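PDB 2O5F: nudix hydrolase DR_0079 from Deinococcus radiodurans, which hydrolyses nucleoside di- and triphosphates to monophosphates in a magnesium-dependent reaction, with a marked preference for CDP and CTP. Local coordinates for residues A[90-104]-A[116-130]. Residues are numbered along the deposited sequence; the frame is centred on the assembly and turned at random.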
ATOM      1  N   LEU A  90       6.885   2.263  -8.980  1.00 22.61           N
ATOM      2  CA  LEU A  90       6.414   1.681 -10.237  1.00 24.57           C
ATOM      3  C   LEU A  90       6.660   2.549 -11.457  1.00 23.00           C
ATOM      4  O   LEU A  90       6.333   2.146 -12.573  1.00 24.83           O
ATOM      5  CB  LEU A  90       4.910   1.393 -10.143  1.00 24.29           C
ATOM      6  CG  LEU A  90       4.372   0.485  -9.030  1.00 26.84           C
ATOM      7  CD1 LEU A  90       2.885   0.217  -9.295  1.00 26.30           C
ATOM      8  CD2 LEU A  90       5.132  -0.840  -8.995  1.00 22.48           C
ATOM      9  N   ASN A  91       7.244   3.726 -11.248  1.00 23.39           N
ATOM     10  CA  ASN A  91       7.494   4.667 -12.335  1.00 23.68           C
ATOM     11  C   ASN A  91       6.188   4.957 -13.049  1.00 25.09           C
ATOM     12  O   ASN A  91       6.138   5.033 -14.278  1.00 24.97           O
ATOM     13  CB  ASN A  91       8.512   4.110 -13.334  1.00 22.84           C
ATOM     14  CG  ASN A  91       9.915   4.127 -12.790  1.00 24.17           C
ATOM     15  OD1 ASN A  91      10.538   3.083 -12.602  1.00 26.35           O
ATOM     16  ND2 ASN A  91      10.421   5.320 -12.523  1.00 23.29           N
ATOM     17  N   VAL A  92       5.129   5.100 -12.264  1.00 26.99           N
ATOM     18  CA  VAL A  92       3.809   5.381 -12.800  1.00 28.29           C
ATOM     19  C   VAL A  92       3.320   6.758 -12.367  1.00 28.79           C
ATOM     20  O   VAL A  92       3.491   7.160 -11.217  1.00 27.73           O
ATOM     21  CB  VAL A  92       2.780   4.327 -12.329  1.00 29.01           C
ATOM     22  CG1 VAL A  92       1.385   4.726 -12.769  1.00 31.73           C
ATOM     23  CG2 VAL A  92       3.139   2.958 -12.907  1.00 30.26           C
ATOM     24  N   GLU A  93       2.719   7.474 -13.308  1.00 28.46           N
ATOM     25  CA  GLU A  93       2.154   8.791 -13.062  1.00 29.94           C
ATOM     26  C   GLU A  93       0.660   8.526 -12.873  1.00 29.74           C
ATOM     27  O   GLU A  93      -0.047   8.268 -13.847  1.00 28.89           O
ATOM     28  CB  GLU A  93       2.363   9.684 -14.289  1.00 34.06           C
ATOM     29  CG  GLU A  93       3.774   9.674 -14.856  1.00 37.80           C
ATOM     30  CD  GLU A  93       4.722  10.597 -14.113  1.00 41.32           C
ATOM     31  OE1 GLU A  93       4.995  10.351 -12.918  1.00 41.64           O
ATOM     32  OE2 GLU A  93       5.193  11.577 -14.728  1.00 44.94           O
ATOM     33  N   ILE A  94       0.177   8.580 -11.635  1.00 29.79           N
ATOM     34  CA  ILE A  94      -1.237   8.307 -11.381  1.00 30.46           C
ATOM     35  C   ILE A  94      -2.157   9.214 -12.184  1.00 32.70           C
ATOM     36  O   ILE A  94      -3.261   8.822 -12.553  1.00 33.09           O
ATOM     37  CB  ILE A  94      -1.595   8.426  -9.872  1.00 30.79           C
ATOM     38  CG1 ILE A  94      -1.408   9.863  -9.387  1.00 30.08           C
ATOM     39  CG2 ILE A  94      -0.719   7.476  -9.054  1.00 27.38           C
ATOM     40  CD1 ILE A  94      -1.843  10.068  -7.937  1.00 29.71           C
ATOM     41  N   ASP A  95      -1.694  10.427 -12.464  1.00 35.04           N
ATOM     42  CA  ASP A  95      -2.493  11.380 -13.226  1.00 37.09           C
ATOM     43  C   ASP A  95      -2.651  10.927 -14.677  1.00 37.29           C
ATOM     44  O   ASP A  95      -3.547  11.385 -15.384  1.00 37.07           O
ATOM     45  CB  ASP A  95      -1.844  12.767 -13.167  1.00 39.58           C
ATOM     46  CG  ASP A  95      -1.678  13.269 -11.742  1.00 41.72           C
ATOM     47  OD1 ASP A  95      -2.677  13.266 -10.990  1.00 42.93           O
ATOM     48  OD2 ASP A  95      -0.555  13.674 -11.371  1.00 45.45           O
ATOM     49  N   ALA A  96      -1.784  10.015 -15.112  1.00 36.28           N
ATOM     50  CA  ALA A  96      -1.828   9.506 -16.480  1.00 35.94           C
ATOM     51  C   ALA A  96      -2.709   8.267 -16.593  1.00 36.07           C
ATOM     52  O   ALA A  96      -2.922   7.742 -17.685  1.00 35.66           O
ATOM     53  CB  ALA A  96      -0.416   9.183 -16.960  1.00 36.64           C
ATOM     54  N   LEU A  97      -3.220   7.795 -15.464  1.00 36.05           N
ATOM     55  CA  LEU A  97      -4.067   6.613 -15.475  1.00 36.36           C
ATOM     56  C   LEU A  97      -5.339   6.854 -14.673  1.00 35.95           C
ATOM     57  O   LEU A  97      -5.500   7.893 -14.034  1.00 35.63           O
ATOM     58  CB  LEU A  97      -3.312   5.421 -14.882  1.00 37.37           C
ATOM     59  CG  LEU A  97      -1.944   5.082 -15.479  1.00 39.64           C
ATOM     60  CD1 LEU A  97      -1.407   3.832 -14.798  1.00 39.48           C
ATOM     61  CD2 LEU A  97      -2.058   4.860 -16.978  1.00 40.45           C
ATOM     62  N   SER A  98      -6.246   5.887 -14.715  1.00 35.04           N
ATOM     63  CA  SER A  98      -7.488   5.988 -13.967  1.00 34.62           C
ATOM     64  C   SER A  98      -7.280   5.367 -12.583  1.00 33.02           C
ATOM     65  O   SER A  98      -6.748   4.263 -12.471  1.00 32.98           O
ATOM     66  CB  SER A  98      -8.605   5.248 -14.709  1.00 35.98           C
ATOM     67  OG  SER A  98      -9.755   5.105 -13.890  1.00 39.11           O
ATOM     68  N   TRP A  99      -7.680   6.090 -11.537  1.00 31.25           N
ATOM     69  CA  TRP A  99      -7.556   5.606 -10.161  1.00 29.25           C
ATOM     70  C   TRP A  99      -8.638   6.203  -9.274  1.00 30.24           C
ATOM     71  O   TRP A  99      -9.296   7.177  -9.636  1.00 28.38           O
ATOM     72  CB  TRP A  99      -6.191   5.956  -9.555  1.00 27.12           C
ATOM     73  CG  TRP A  99      -5.937   7.428  -9.406  1.00 28.30           C
ATOM     74  CD1 TRP A  99      -5.411   8.262 -10.345  1.00 26.98           C
ATOM     75  CD2 TRP A  99      -6.190   8.244  -8.245  1.00 27.96           C
ATOM     76  NE1 TRP A  99      -5.314   9.533  -9.848  1.00 27.20           N
ATOM     77  CE2 TRP A  99      -5.783   9.553  -8.562  1.00 26.13           C
ATOM     78  CE3 TRP A  99      -6.719   7.987  -6.970  1.00 27.93           C
ATOM     79  CZ2 TRP A  99      -5.886  10.618  -7.655  1.00 28.45           C
ATOM     80  CZ3 TRP A  99      -6.821   9.046  -6.063  1.00 29.57           C
ATOM     81  CH2 TRP A  99      -6.404  10.347  -6.416  1.00 28.39           C
ATOM     82  N   ARG A 100      -8.819   5.618  -8.101  1.00 29.51           N
ATOM     83  CA  ARG A 100      -9.819   6.126  -7.183  1.00 30.96           C
ATOM     84  C   ARG A 100      -9.617   5.547  -5.799  1.00 30.48           C
ATOM     85  O   ARG A 100      -9.003   4.489  -5.638  1.00 27.89           O
ATOM     86  CB  ARG A 100     -11.226   5.762  -7.668  1.00 34.88           C
ATOM     87  CG  ARG A 100     -11.555   4.285  -7.548  1.00 38.86           C
ATOM     88  CD  ARG A 100     -13.042   4.038  -7.741  1.00 42.99           C
ATOM     89  NE  ARG A 100     -13.417   2.663  -7.428  1.00 46.46           N
ATOM     90  CZ  ARG A 100     -13.036   1.602  -8.132  1.00 47.88           C
ATOM     91  NH1 ARG A 100     -12.265   1.753  -9.200  1.00 49.35           N
ATOM     92  NH2 ARG A 100     -13.426   0.388  -7.764  1.00 48.08           N
ATOM     93  N   PRO A 101     -10.108   6.255  -4.774  1.00 30.67           N
ATOM     94  CA  PRO A 101      -9.976   5.769  -3.404  1.00 30.70           C
ATOM     95  C   PRO A 101     -10.816   4.501  -3.310  1.00 30.81           C
ATOM     96  O   PRO A 101     -11.989   4.496  -3.685  1.00 29.43           O
ATOM     97  CB  PRO A 101     -10.567   6.907  -2.581  1.00 29.96           C
ATOM     98  CG  PRO A 101     -10.229   8.113  -3.395  1.00 32.06           C
ATOM     99  CD  PRO A 101     -10.572   7.654  -4.792  1.00 30.96           C
ATOM    100  N   LEU A 102     -10.217   3.423  -2.829  1.00 29.37           N
ATOM    101  CA  LEU A 102     -10.946   2.173  -2.710  1.00 30.24           C
ATOM    102  C   LEU A 102     -11.575   2.080  -1.322  1.00 29.46           C
ATOM    103  O   LEU A 102     -12.738   1.694  -1.173  1.00 29.86           O
ATOM    104  CB  LEU A 102      -9.997   0.998  -2.951  1.00 32.76           C
ATOM    105  CG  LEU A 102     -10.604  -0.354  -3.329  1.00 35.27           C
ATOM    106  CD1 LEU A 102     -11.397  -0.224  -4.627  1.00 34.66           C
ATOM    107  CD2 LEU A 102      -9.488  -1.377  -3.493  1.00 34.98           C
ATOM    108  N   ALA A 103     -10.806   2.451  -0.307  1.00 28.16           N
ATOM    109  CA  ALA A 103     -11.285   2.407   1.062  1.00 28.50           C
ATOM    110  C   ALA A 103     -10.324   3.109   2.003  1.00 27.21           C
ATOM    111  O   ALA A 103      -9.200   3.439   1.629  1.00 26.99           O
ATOM    112  CB  ALA A 103     -11.468   0.955   1.505  1.00 28.30           C
ATOM    113  N   SER A 104     -10.786   3.329   3.228  1.00 26.88           N
ATOM    114  CA  SER A 104      -9.995   3.964   4.277  1.00 24.23           C
ATOM    115  C   SER A 104     -10.144   3.089   5.520  1.00 23.21           C
ATOM    116  O   SER A 104     -11.237   2.603   5.807  1.00 25.36           O
ATOM    117  CB  SER A 104     -10.525   5.373   4.560  1.00 26.45           C
ATOM    118  OG  SER A 104     -10.314   6.230   3.448  1.00 31.14           O
ATOM    119  N   MET A 116      -4.910   4.415   7.057  1.00 21.14           N
ATOM    120  CA  MET A 116      -4.576   4.362   5.655  1.00 22.72           C
ATOM    121  C   MET A 116      -5.707   4.584   4.688  1.00 23.07           C
ATOM    122  O   MET A 116      -6.888   4.428   5.009  1.00 23.32           O
ATOM    123  CB  MET A 116      -3.960   3.000   5.332  1.00 23.23           C
ATOM    124  CG  MET A 116      -4.890   1.824   5.610  1.00 23.56           C
ATOM    125  SD  MET A 116      -4.160   0.239   5.123  1.00 25.59           S
ATOM    126  CE  MET A 116      -3.007  -0.070   6.451  1.00 22.64           C
ATOM    127  N   CYS A 117      -5.311   4.970   3.489  1.00 22.29           N
ATOM    128  CA  CYS A 117      -6.243   5.120   2.405  1.00 23.26           C
ATOM    129  C   CYS A 117      -5.699   4.103   1.416  1.00 22.72           C
ATOM    130  O   CYS A 117      -4.482   4.036   1.185  1.00 21.54           O
ATOM    131  CB  CYS A 117      -6.197   6.513   1.789  1.00 23.90           C
ATOM    132  SG  CYS A 117      -7.461   6.726   0.522  1.00 31.92           S
ATOM    133  N   VAL A 118      -6.600   3.298   0.866  1.00 20.94           N
ATOM    134  CA  VAL A 118      -6.246   2.279  -0.110  1.00 20.88           C
ATOM    135  C   VAL A 118      -6.838   2.754  -1.432  1.00 21.54           C
ATOM    136  O   VAL A 118      -7.995   3.170  -1.488  1.00 21.88           O
ATOM    137  CB  VAL A 118      -6.851   0.903   0.259  1.00 19.79           C
ATOM    138  CG1 VAL A 118      -6.282  -0.186  -0.646  1.00 17.88           C
ATOM    139  CG2 VAL A 118      -6.567   0.586   1.719  1.00 20.53           C
ATOM    140  N   TYR A 119      -6.031   2.708  -2.482  1.00 21.22           N
ATOM    141  CA  TYR A 119      -6.455   3.149  -3.805  1.00 20.17           C
ATOM    142  C   TYR A 119      -6.428   2.005  -4.795  1.00 21.52           C
ATOM    143  O   TYR A 119      -5.796   0.978  -4.558  1.00 21.55           O
ATOM    144  CB  TYR A 119      -5.500   4.223  -4.318  1.00 19.50           C
ATOM    145  CG  TYR A 119      -5.408   5.437  -3.444  1.00 21.38           C
ATOM    146  CD1 TYR A 119      -6.351   6.464  -3.543  1.00 21.89           C
ATOM    147  CD2 TYR A 119      -4.376   5.570  -2.512  1.00 23.26           C
ATOM    148  CE1 TYR A 119      -6.263   7.591  -2.740  1.00 24.90           C
ATOM    149  CE2 TYR A 119      -4.285   6.695  -1.705  1.00 24.29           C
ATOM    150  CZ  TYR A 119      -5.227   7.698  -1.824  1.00 26.20           C
ATOM    151  OH  TYR A 119      -5.128   8.818  -1.029  1.00 27.48           O
ATOM    152  N   GLU A 120      -7.118   2.187  -5.913  1.00 21.32           N
ATOM    153  CA  GLU A 120      -7.096   1.185  -6.964  1.00 22.84           C
ATOM    154  C   GLU A 120      -6.682   1.911  -8.240  1.00 23.97           C
ATOM    155  O   GLU A 120      -7.297   2.908  -8.622  1.00 24.76           O
ATOM    156  CB  GLU A 120      -8.466   0.529  -7.153  1.00 25.18           C
ATOM    157  CG  GLU A 120      -8.470  -0.504  -8.270  1.00 26.16           C
ATOM    158  CD  GLU A 120      -9.803  -1.206  -8.429  1.00 28.73           C
ATOM    159  OE1 GLU A 120     -10.776  -0.543  -8.852  1.00 32.27           O
ATOM    160  OE2 GLU A 120      -9.874  -2.416  -8.117  1.00 27.11           O
ATOM    161  N   LEU A 121      -5.620   1.424  -8.871  1.00 22.84           N
ATOM    162  CA  LEU A 121      -5.101   1.995 -10.109  1.00 25.42           C
ATOM    163  C   LEU A 121      -5.528   1.032 -11.216  1.00 25.22           C
ATOM    164  O   LEU A 121      -5.436  -0.184 -11.047  1.00 26.73           O
ATOM    165  CB  LEU A 121      -3.570   2.075 -10.043  1.00 28.55           C
ATOM    166  CG  LEU A 121      -2.812   3.120 -10.869  1.00 32.94           C
ATOM    167  CD1 LEU A 121      -3.118   4.507 -10.314  1.00 32.97           C
ATOM    168  CD2 LEU A 121      -1.302   2.856 -10.792  1.00 34.65           C
ATOM    169  N   ARG A 122      -6.007   1.565 -12.338  1.00 26.20           N
ATOM    170  CA  ARG A 122      -6.439   0.717 -13.449  1.00 25.46           C
ATOM    171  C   ARG A 122      -5.467   0.764 -14.628  1.00 24.50           C
ATOM    172  O   ARG A 122      -5.184   1.836 -15.167  1.00 24.22           O
ATOM    173  CB  ARG A 122      -7.835   1.138 -13.938  1.00 29.82           C
ATOM    174  CG  ARG A 122      -8.931   1.138 -12.880  1.00 32.22           C
ATOM    175  CD  ARG A 122      -8.968  -0.178 -12.119  1.00 35.92           C
ATOM    176  NE  ARG A 122      -9.001  -1.325 -13.020  1.00 40.09           N
ATOM    177  CZ  ARG A 122     -10.066  -1.698 -13.720  1.00 42.31           C
ATOM    178  NH1 ARG A 122     -11.200  -1.015 -13.620  1.00 42.86           N
ATOM    179  NH2 ARG A 122      -9.993  -2.746 -14.527  1.00 43.31           N
ATOM    180  N   SER A 123      -4.970  -0.404 -15.028  1.00 22.36           N
ATOM    181  CA  SER A 123      -4.054  -0.512 -16.151  1.00 22.44           C
ATOM    182  C   SER A 123      -3.828  -1.956 -16.556  1.00 23.03           C
ATOM    183  O   SER A 123      -3.769  -2.846 -15.704  1.00 22.72           O
ATOM    184  CB  SER A 123      -2.694   0.104 -15.819  1.00 24.32           C
ATOM    185  OG  SER A 123      -1.813  -0.008 -16.931  1.00 25.22           O
ATOM    186  N   ASP A 124      -3.708  -2.190 -17.858  1.00 21.97           N
ATOM    187  CA  ASP A 124      -3.444  -3.534 -18.350  1.00 23.47           C
ATOM    188  C   ASP A 124      -1.959  -3.688 -18.648  1.00 22.59           C
ATOM    189  O   ASP A 124      -1.500  -4.774 -18.967  1.00 25.08           O
ATOM    190  CB  ASP A 124      -4.263  -3.820 -19.612  1.00 27.14           C
ATOM    191  CG  ASP A 124      -5.691  -4.226 -19.298  1.00 29.54           C
ATOM    192  OD1 ASP A 124      -5.876  -5.240 -18.605  1.00 35.27           O
ATOM    193  OD2 ASP A 124      -6.627  -3.534 -19.736  1.00 35.94           O
ATOM    194  N   ALA A 125      -1.211  -2.595 -18.537  1.00 22.74           N
ATOM    195  CA  ALA A 125       0.219  -2.629 -18.802  1.00 23.23           C
ATOM    196  C   ALA A 125       1.006  -3.040 -17.565  1.00 23.75           C
ATOM    197  O   ALA A 125       0.670  -2.654 -16.441  1.00 23.22           O
ATOM    198  CB  ALA A 125       0.699  -1.262 -19.278  1.00 24.42           C
ATOM    199  N   THR A 126       2.049  -3.836 -17.777  1.00 24.81           N
ATOM    200  CA  THR A 126       2.905  -4.256 -16.676  1.00 24.68           C
ATOM    201  C   THR A 126       3.819  -3.068 -16.408  1.00 23.66           C
ATOM    202  O   THR A 126       4.446  -2.541 -17.323  1.00 23.01           O
ATOM    203  CB  THR A 126       3.757  -5.472 -17.048  1.00 26.25           C
ATOM    204  OG1 THR A 126       2.904  -6.594 -17.311  1.00 27.62           O
ATOM    205  CG2 THR A 126       4.708  -5.816 -15.903  1.00 26.50           C
ATOM    206  N   PRO A 127       3.890  -2.620 -15.149  1.00 21.65           N
ATOM    207  CA  PRO A 127       4.722  -1.482 -14.755  1.00 21.86           C
ATOM    208  C   PRO A 127       6.219  -1.700 -14.959  1.00 21.29           C
ATOM    209  O   PRO A 127       6.727  -2.819 -14.812  1.00 20.66           O
ATOM    210  CB  PRO A 127       4.400  -1.305 -13.272  1.00 21.00           C
ATOM    211  CG  PRO A 127       3.046  -1.908 -13.128  1.00 24.42           C
ATOM    212  CD  PRO A 127       3.128  -3.124 -13.998  1.00 22.60           C
ATOM    213  N   ILE A 128       6.911  -0.623 -15.304  1.00 20.48           N
ATOM    214  CA  ILE A 128       8.362  -0.665 -15.468  1.00 22.69           C
ATOM    215  C   ILE A 128       8.816  -0.283 -14.068  1.00 20.90           C
ATOM    216  O   ILE A 128       9.212   0.851 -13.812  1.00 24.49           O
ATOM    217  CB  ILE A 128       8.845   0.394 -16.470  1.00 24.47           C
ATOM    218  CG1 ILE A 128       8.054   0.262 -17.781  1.00 26.32           C
ATOM    219  CG2 ILE A 128      10.339   0.225 -16.743  1.00 26.77           C
ATOM    220  CD1 ILE A 128       8.118  -1.109 -18.403  1.00 26.51           C
ATOM    221  N   PHE A 129       8.736  -1.253 -13.170  1.00 21.99           N
ATOM    222  CA  PHE A 129       9.071  -1.054 -11.768  1.00 21.64           C
ATOM    223  C   PHE A 129      10.534  -0.735 -11.480  1.00 22.20           C
ATOM    224  O   PHE A 129      11.409  -0.977 -12.306  1.00 21.48           O
ATOM    225  CB  PHE A 129       8.633  -2.288 -10.968  1.00 19.79           C
ATOM    226  CG  PHE A 129       9.351  -3.555 -11.351  1.00 21.99           C
ATOM    227  CD1 PHE A 129      10.578  -3.876 -10.776  1.00 21.08           C
ATOM    228  CD2 PHE A 129       8.809  -4.420 -12.305  1.00 22.04           C
ATOM    229  CE1 PHE A 129      11.256  -5.033 -11.143  1.00 22.85           C
ATOM    230  CE2 PHE A 129       9.476  -5.579 -12.678  1.00 24.65           C
ATOM    231  CZ  PHE A 129      10.708  -5.893 -12.096  1.00 24.17           C
ATOM    232  N   ASN A 130      10.772  -0.173 -10.298  1.00 23.42           N
ATOM    233  CA  ASN A 130      12.118   0.176  -9.847  1.00 25.73           C
ATOM    234  C   ASN A 130      12.716  -1.072  -9.197  1.00 26.16           C
ATOM    235  O   ASN A 130      12.263  -1.513  -8.133  1.00 24.95           O
ATOM    236  CB  ASN A 130      12.046   1.336  -8.847  1.00 27.12           C
ATOM    237  CG  ASN A 130      13.386   1.635  -8.193  1.00 30.10           C
ATOM    238  OD1 ASN A 130      14.433   1.176  -8.648  1.00 30.86           O
ATOM    239  ND2 ASN A 130      13.354   2.416  -7.117  1.00 32.35           N
TER
HETATM  240  O   HOH W   1       5.620   1.991 -15.271  1.00 20.53           O
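Arg100 and Glu120 exchange backbone bonds in the antiparallel beta hairpin of strands 98-104 and 116-122, at one border of the mixed sheet of the Nudix fold, the N of Glu120 reaching the O of Arg100 at 3.0 Å. Strand 35-42 lies on the other side of 116-122. A classic beta bulge follows: Val118 O accepts from both Leu102 N (2.6 Å) and Ala103 N (3.1 Å), which moves the register by one residue.

Apolar contacts centre on Leu121, whose two methyls face different neighbours. CD1 packs against Trp99 CB at 3.5 Å and also meets Ile94 CG2, while CD2 touches Val92 CG1 and Leu97 CD1. Trp99 and Tyr119 project together from the sheet, with ring planes 79° apart and CZ3 of Trp99 3.6 Å from Tyr119 CD1; Ile94 CD1 sits over one indole face, toward its rim, and Phe82 of the Nudix helix 78-90 meets both aromatic rings. Farther along, Leu90, next to the inferred magnesium ligand Glu89, rests its CB on Pro127, and a water bridges Leu90 O to Ile128 N.

The charged contact lies on the face opposite Trp99 and Leu121. Arg100 stays stretched out as far as NE (chi3 -171°), which carries its guanidinium across to Glu120, whose carboxylate is also held by Arg42 and Tyr167. The guanidinium and carboxylate planes are 71° apart, and the salt bridge joins Arg100 NH1 to Glu120 OE1 at 2.8 Å through a weak, bent hydrogen bond.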